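Local coordinates for alpha-L-arabinofuranosidase B (Aspergillus kawachii, PDB 6SXT), which hydrolyses terminal non-reducing alpha-L-arabinofuranosyl residues from arabinan, arabinogalactan and arabinoxylan, helping to break down plant hemicellulose, at residues D173-S187 with G197-F209. Numbering follows the deposited sequence.
Sequences DTGAGHMEAIYLGNS and GPWIMVDMENNLF. With LXE ([(1~{S},2~{S},3~{S},4~{S})-2-(hydroxymethyl)-3,4-bis(oxidanyl)cyclopentyl]azanium), chain G; NAG (2-acetamido-2-deoxy-beta-D-glucopyranose), chain B.
Ala181, Tyr183 and Gly185 pair with Asp203, Met201 and Trp199 as hydrogen-bonded positions of an antiparallel ladder, the two middle strands of a four-stranded sheet in the concanavalin-like catalytic domain. Ile182, Ile200 and Val202 on one face pack against strands 227-235 and 238-245, as befits a beta sandwich. The opposite face bears Asp203, and beyond this end of the ladder the loops hold Glu205, the nucleophile, which can be followed atom by atom. Its CB and CG pass the carbonyl of Gly175, CG lying 3.2 Å from Gly175 O; CB also faces Met179 CB, and CG meets Asp173 OD1. CD lies against the Asp173 carboxylate, which stacks on that of Glu205 with planes 18° apart. A bend at chi2 (60°) turns the Glu205 carboxylate toward the inhibitor: OE2 is covalently joined to LXE C1' (1.4 Å), an ester linkage that holds the inhibitor on the nucleophile, while OE1 accepts a hydrogen bond from LXE O2'. Asn206 N donates to OE2 on its anti lone pair, a second hold on the group. Asp173 OD2 takes a 2.6 Å hydrogen bond from Asn206 ND2, on the syn side but somewhat out of the carboxylate plane. Asp203, a substrate-binding residue, accepts hydrogen bonds from LXE O5' at OD1 and from LXE O3' at OD2; its OD1 also closes an Asx turn with Glu205 N, positioning the nucleophile's backbone. Asn207 N donates to LXE O5', and Asp281, the proton donor, is also hydrogen-bonded to the ligand. Farther along, Asn186 carries an N-linked glycan on ND2, and the Tyr183 hydroxyl accepts from Ser187 N. The Tyr183 and Met201 side chains run side by side, pointing the same way, and Leu208 CD1 sits 3.6 Å from the Tyr183 ring centroid, 6° off the normal, a CH-pi contact squarely over one face.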
loop_
_atom_site.group_PDB
_atom_site.type_symbol
_atom_site.label_atom_id
_atom_site.label_comp_id
_atom_site.label_asym_id
_atom_site.label_seq_id
_atom_site.Cartn_x
_atom_site.Cartn_y
_atom_site.Cartn_z
ATOM N N ASP A 173 5.258 -22.697 1.960
ATOM C CA ASP A 173 3.982 -23.381 2.281
ATOM C C ASP A 173 4.293 -24.692 2.998
ATOM O O ASP A 173 4.690 -25.648 2.311
ATOM C CB ASP A 173 3.178 -23.577 1.009
ATOM C CG ASP A 173 1.811 -24.193 1.213
ATOM O OD1 ASP A 173 1.560 -24.757 2.304
ATOM O OD2 ASP A 173 1.044 -24.173 0.220
ATOM N N THR A 174 4.097 -24.739 4.292
ATOM C CA THR A 174 4.270 -25.932 5.142
ATOM C C THR A 174 2.936 -26.596 5.453
ATOM O O THR A 174 2.924 -27.492 6.312
ATOM C CB THR A 174 5.082 -25.563 6.375
ATOM O OG1 THR A 174 4.371 -24.514 7.054
ATOM C CG2 THR A 174 6.468 -25.107 5.990
ATOM N N GLY A 175 1.857 -26.151 4.824
ATOM C CA GLY A 175 0.584 -26.866 4.864
ATOM C C GLY A 175 -0.575 -26.145 5.498
ATOM O O GLY A 175 -0.385 -25.141 6.231
ATOM N N ALA A 176 -1.743 -26.740 5.344
ATOM C CA ALA A 176 -2.986 -26.270 5.990
ATOM C C ALA A 176 -2.735 -26.061 7.474
ATOM O O ALA A 176 -2.172 -26.951 8.182
ATOM C CB ALA A 176 -4.104 -27.271 5.754
ATOM N N GLY A 177 -3.204 -24.929 8.021
ATOM C CA GLY A 177 -3.098 -24.642 9.444
ATOM C C GLY A 177 -1.808 -23.973 9.879
ATOM O O GLY A 177 -1.689 -23.716 11.082
ATOM N N HIS A 178 -0.889 -23.734 8.956
ATOM C CA HIS A 178 0.423 -23.123 9.253
ATOM C C HIS A 178 0.383 -21.605 9.015
ATOM O O HIS A 178 1.436 -20.968 8.929
ATOM C CB HIS A 178 1.543 -23.788 8.444
ATOM C CG HIS A 178 1.802 -25.188 8.947
ATOM N ND1 HIS A 178 2.943 -25.506 9.671
ATOM C CD2 HIS A 178 1.078 -26.335 8.853
ATOM C CE1 HIS A 178 2.911 -26.798 10.011
ATOM N NE2 HIS A 178 1.817 -27.345 9.482
ATOM N N MET A 179 -0.816 -21.056 8.981
ATOM C CA MET A 179 -1.016 -19.589 8.875
ATOM C C MET A 179 -2.300 -19.243 9.606
ATOM O O MET A 179 -3.249 -20.045 9.687
ATOM C CB MET A 179 -1.184 -19.147 7.420
ATOM C CG MET A 179 0.133 -18.953 6.733
ATOM S SD MET A 179 -0.060 -18.519 5.009
ATOM C CE MET A 179 -0.649 -16.842 5.271
ATOM N N GLU A 180 -2.355 -18.023 10.111
ATOM C CA GLU A 180 -3.632 -17.404 10.513
ATOM C C GLU A 180 -3.457 -15.887 10.382
ATOM O O GLU A 180 -2.805 -15.263 11.276
ATOM C CB GLU A 180 -3.941 -17.771 11.937
ATOM C CG GLU A 180 -5.314 -17.288 12.402
ATOM C CD GLU A 180 -5.666 -17.835 13.765
ATOM O OE1 GLU A 180 -5.037 -17.464 14.765
ATOM O OE2 GLU A 180 -6.612 -18.696 13.800
ATOM N N ALA A 181 -3.956 -15.359 9.285
ATOM C CA ALA A 181 -3.739 -13.943 8.955
ATOM C C ALA A 181 -4.991 -13.350 8.324
ATOM O O ALA A 181 -5.776 -14.010 7.642
ATOM C CB ALA A 181 -2.547 -13.838 8.042
ATOM N N ILE A 182 -5.186 -12.066 8.609
ATOM C CA ILE A 182 -6.146 -11.214 7.878
ATOM C C ILE A 182 -5.799 -11.196 6.406
ATOM O O ILE A 182 -4.643 -10.935 6.069
ATOM C CB ILE A 182 -6.158 -9.800 8.463
ATOM C CG1 ILE A 182 -6.589 -9.791 9.917
ATOM C CG2 ILE A 182 -7.017 -8.893 7.591
ATOM C CD1 ILE A 182 -6.229 -8.480 10.627
ATOM N N TYR A 183 -6.800 -11.350 5.569
ATOM C CA TYR A 183 -6.701 -11.113 4.130
ATOM C C TYR A 183 -7.740 -10.049 3.737
ATOM O O TYR A 183 -8.873 -10.095 4.227
ATOM C CB TYR A 183 -6.995 -12.412 3.349
ATOM C CG TYR A 183 -7.196 -12.159 1.880
ATOM C CD1 TYR A 183 -6.121 -12.153 0.999
ATOM C CD2 TYR A 183 -8.446 -11.908 1.336
ATOM C CE1 TYR A 183 -6.268 -11.840 -0.337
ATOM C CE2 TYR A 183 -8.608 -11.601 0.001
ATOM C CZ TYR A 183 -7.529 -11.574 -0.854
ATOM O OH TYR A 183 -7.664 -11.210 -2.173
ATOM N N LEU A 184 -7.374 -9.153 2.847
ATOM C CA LEU A 184 -8.339 -8.208 2.230
ATOM C C LEU A 184 -8.105 -8.151 0.733
ATOM O O LEU A 184 -7.012 -7.799 0.306
ATOM C CB LEU A 184 -8.249 -6.809 2.840
ATOM C CG LEU A 184 -9.234 -5.807 2.253
ATOM C CD1 LEU A 184 -10.682 -6.180 2.473
ATOM C CD2 LEU A 184 -8.961 -4.424 2.825
ATOM N N GLY A 185 -9.157 -8.450 -0.049
ATOM C CA GLY A 185 -9.063 -8.404 -1.501
ATOM C C GLY A 185 -10.244 -9.148 -2.116
ATOM O O GLY A 185 -11.140 -9.546 -1.408
ATOM N N ASN A 186 -10.223 -9.274 -3.447
ATOM C CA ASN A 186 -11.371 -9.968 -4.084
ATOM C C ASN A 186 -10.877 -11.210 -4.795
ATOM O O ASN A 186 -11.490 -11.563 -5.797
ATOM C CB ASN A 186 -12.190 -9.061 -4.993
ATOM C CG ASN A 186 -11.549 -8.691 -6.306
ATOM O OD1 ASN A 186 -10.405 -8.249 -6.385
ATOM N ND2 ASN A 186 -12.329 -8.868 -7.411
ATOM N N SER A 187 -9.850 -11.849 -4.278
ATOM C CA SER A 187 -9.557 -13.240 -4.673
ATOM C C SER A 187 -10.831 -14.065 -4.583
ATOM O O SER A 187 -11.517 -14.055 -3.547
ATOM C CB SER A 187 -8.494 -13.831 -3.787
ATOM O OG SER A 187 -8.309 -15.204 -4.164
ATOM N N GLY A 197 -17.064 -8.006 -3.734
ATOM C CA GLY A 197 -15.807 -7.843 -2.985
ATOM C C GLY A 197 -15.437 -6.373 -2.861
ATOM O O GLY A 197 -16.177 -5.463 -3.226
ATOM N N PRO A 198 -14.319 -6.054 -2.192
ATOM C CA PRO A 198 -13.454 -7.069 -1.576
ATOM C C PRO A 198 -14.040 -7.620 -0.295
ATOM O O PRO A 198 -15.042 -7.118 0.194
ATOM C CB PRO A 198 -12.195 -6.257 -1.291
ATOM C CG PRO A 198 -12.752 -4.878 -0.910
ATOM C CD PRO A 198 -13.938 -4.691 -1.829
ATOM N N TRP A 199 -13.412 -8.652 0.272
ATOM C CA TRP A 199 -13.855 -9.340 1.485
ATOM C C TRP A 199 -12.686 -9.382 2.457
ATOM O O TRP A 199 -11.541 -9.596 2.024
ATOM C CB TRP A 199 -14.330 -10.770 1.228
ATOM C CG TRP A 199 -15.410 -10.803 0.174
ATOM C CD1 TRP A 199 -16.714 -10.511 0.365
ATOM C CD2 TRP A 199 -15.244 -11.145 -1.209
ATOM N NE1 TRP A 199 -17.379 -10.603 -0.841
ATOM C CE2 TRP A 199 -16.515 -11.018 -1.810
ATOM C CE3 TRP A 199 -14.168 -11.526 -2.010
ATOM C CZ2 TRP A 199 -16.692 -11.248 -3.177
ATOM C CZ3 TRP A 199 -14.344 -11.770 -3.352
ATOM C CH2 TRP A 199 -15.607 -11.596 -3.928
ATOM N N ILE A 200 -13.009 -9.305 3.732
ATOM C CA ILE A 200 -12.072 -9.724 4.799
ATOM C C ILE A 200 -12.213 -11.219 4.916
ATOM O O ILE A 200 -13.323 -11.715 5.130
ATOM C CB ILE A 200 -12.380 -9.082 6.156
ATOM C CG1 ILE A 200 -12.321 -7.552 6.057
ATOM C CG2 ILE A 200 -11.445 -9.652 7.184
ATOM C CD1 ILE A 200 -12.971 -6.874 7.226
ATOM N N MET A 201 -11.097 -11.917 4.773
ATOM C CA MET A 201 -11.108 -13.379 4.982
ATOM C C MET A 201 -9.934 -13.731 5.888
ATOM O O MET A 201 -9.143 -12.841 6.258
ATOM C CB MET A 201 -11.009 -14.104 3.646
ATOM C CG MET A 201 -12.186 -13.766 2.778
ATOM S SD MET A 201 -12.355 -14.824 1.279
ATOM C CE MET A 201 -11.340 -13.903 0.169
ATOM N N VAL A 202 -9.816 -14.997 6.217
ATOM C CA VAL A 202 -8.690 -15.463 7.053
ATOM C C VAL A 202 -7.890 -16.453 6.224
ATOM O O VAL A 202 -8.448 -17.461 5.777
ATOM C CB VAL A 202 -9.117 -16.051 8.391
ATOM C CG1 VAL A 202 -7.948 -16.591 9.180
ATOM C CG2 VAL A 202 -9.870 -14.988 9.192
ATOM N N ASP A 203 -6.618 -16.154 6.086
ATOM C CA ASP A 203 -5.665 -17.042 5.379
ATOM C C ASP A 203 -5.190 -18.038 6.412
ATOM O O ASP A 203 -4.477 -17.684 7.368
ATOM C CB ASP A 203 -4.546 -16.230 4.743
ATOM C CG ASP A 203 -3.678 -17.003 3.774
ATOM O OD1 ASP A 203 -3.856 -18.270 3.762
ATOM O OD2 ASP A 203 -2.934 -16.306 3.002
ATOM N N MET A 204 -5.542 -19.322 6.185
ATOM C CA MET A 204 -5.105 -20.425 7.074
ATOM C C MET A 204 -4.153 -21.361 6.311
ATOM O O MET A 204 -3.838 -22.410 6.878
ATOM C CB MET A 204 -6.310 -21.196 7.600
ATOM C CG MET A 204 -7.201 -20.351 8.481
ATOM S SD MET A 204 -8.417 -21.364 9.394
ATOM C CE MET A 204 -9.601 -20.091 9.850
ATOM N N GLU A 205 -3.684 -20.920 5.156
ATOM C CA GLU A 205 -2.795 -21.631 4.202
ATOM C C GLU A 205 -3.616 -22.670 3.407
ATOM O O GLU A 205 -4.365 -23.467 4.006
ATOM C CB GLU A 205 -1.592 -22.250 4.912
ATOM C CG GLU A 205 -0.551 -22.848 3.968
ATOM C CD GLU A 205 0.081 -21.898 2.974
ATOM O OE1 GLU A 205 1.259 -21.568 3.051
ATOM O OE2 GLU A 205 -0.693 -21.338 1.957
ATOM N N ASN A 206 -3.418 -22.597 2.104
ATOM C CA ASN A 206 -4.142 -23.369 1.063
ATOM C C ASN A 206 -5.631 -23.104 1.200
ATOM O O ASN A 206 -6.464 -23.918 0.777
ATOM C CB ASN A 206 -3.818 -24.864 1.163
ATOM C CG ASN A 206 -2.318 -25.130 1.142
ATOM O OD1 ASN A 206 -1.869 -26.011 1.862
ATOM N ND2 ASN A 206 -1.561 -24.408 0.348
ATOM N N ASN A 207 -5.986 -21.911 1.664
ATOM C CA ASN A 207 -7.395 -21.496 1.787
ATOM C C ASN A 207 -7.393 -20.065 2.359
ATOM O O ASN A 207 -6.810 -19.884 3.399
ATOM C CB ASN A 207 -8.241 -22.408 2.665
ATOM C CG ASN A 207 -9.132 -23.373 1.876
ATOM O OD1 ASN A 207 -9.796 -22.999 0.899
ATOM N ND2 ASN A 207 -9.024 -24.652 2.231
ATOM N N LEU A 208 -8.178 -19.209 1.712
ATOM C CA LEU A 208 -8.723 -17.980 2.332
ATOM C C LEU A 208 -10.148 -18.345 2.687
ATOM O O LEU A 208 -10.894 -18.816 1.787
ATOM C CB LEU A 208 -8.667 -16.850 1.329
ATOM C CG LEU A 208 -7.312 -16.509 0.724
ATOM C CD1 LEU A 208 -7.453 -15.360 -0.252
ATOM C CD2 LEU A 208 -6.292 -16.183 1.769
ATOM N N PHE A 209 -10.508 -18.222 3.931
ATOM C CA PHE A 209 -11.842 -18.566 4.435
ATOM C C PHE A 209 -12.653 -17.309 4.700
ATOM O O PHE A 209 -12.254 -16.436 5.474
ATOM C CB PHE A 209 -11.741 -19.406 5.703
ATOM C CG PHE A 209 -11.304 -20.832 5.446
ATOM C CD1 PHE A 209 -12.184 -21.722 4.850
ATOM C CD2 PHE A 209 -10.086 -21.301 5.868
ATOM C CE1 PHE A 209 -11.826 -23.047 4.649
ATOM C CE2 PHE A 209 -9.745 -22.636 5.713
ATOM C CZ PHE A 209 -10.598 -23.487 5.066
HETATM C "C1'" LXE G . -0.104 -20.611 0.922
HETATM C "C2'" LXE G . 0.271 -19.148 1.165
HETATM O "O2'" LXE G . 1.157 -19.013 2.217
HETATM C "C3'" LXE G . -1.052 -18.573 1.430
HETATM O "O3'" LXE G . -0.934 -17.089 1.467
HETATM C "C4'" LXE G . -1.814 -19.018 0.201
HETATM C "C5'" LXE G . -3.316 -19.059 0.416
HETATM O "O5'" LXE G . -3.728 -19.807 1.539
HETATM C "C6'" LXE G . -1.200 -20.444 -0.099
HETATM N "N1'" LXE G . -0.674 -20.369 -1.493
HETATM C C1 NAG B . -11.844 -8.455 -8.730
HETATM C C2 NAG B . -12.321 -9.531 -9.749
HETATM C C3 NAG B . -12.022 -9.053 -11.177
HETATM C C4 NAG B . -12.641 -7.701 -11.436
HETATM C C5 NAG B . -12.136 -6.768 -10.288
HETATM C C6 NAG B . -12.660 -5.373 -10.443
HETATM C C7 NAG B . -12.339 -11.945 -9.280
HETATM C C8 NAG B . -11.455 -13.095 -9.062
HETATM N N2 NAG B . -11.684 -10.808 -9.526
HETATM O O3 NAG B . -12.652 -10.080 -12.032
HETATM O O4 NAG B . -12.130 -7.093 -12.620
HETATM O O5 NAG B . -12.578 -7.245 -9.031
HETATM O O6 NAG B . -14.071 -5.330 -10.465
HETATM O O7 NAG B . -13.574 -12.033 -9.153
#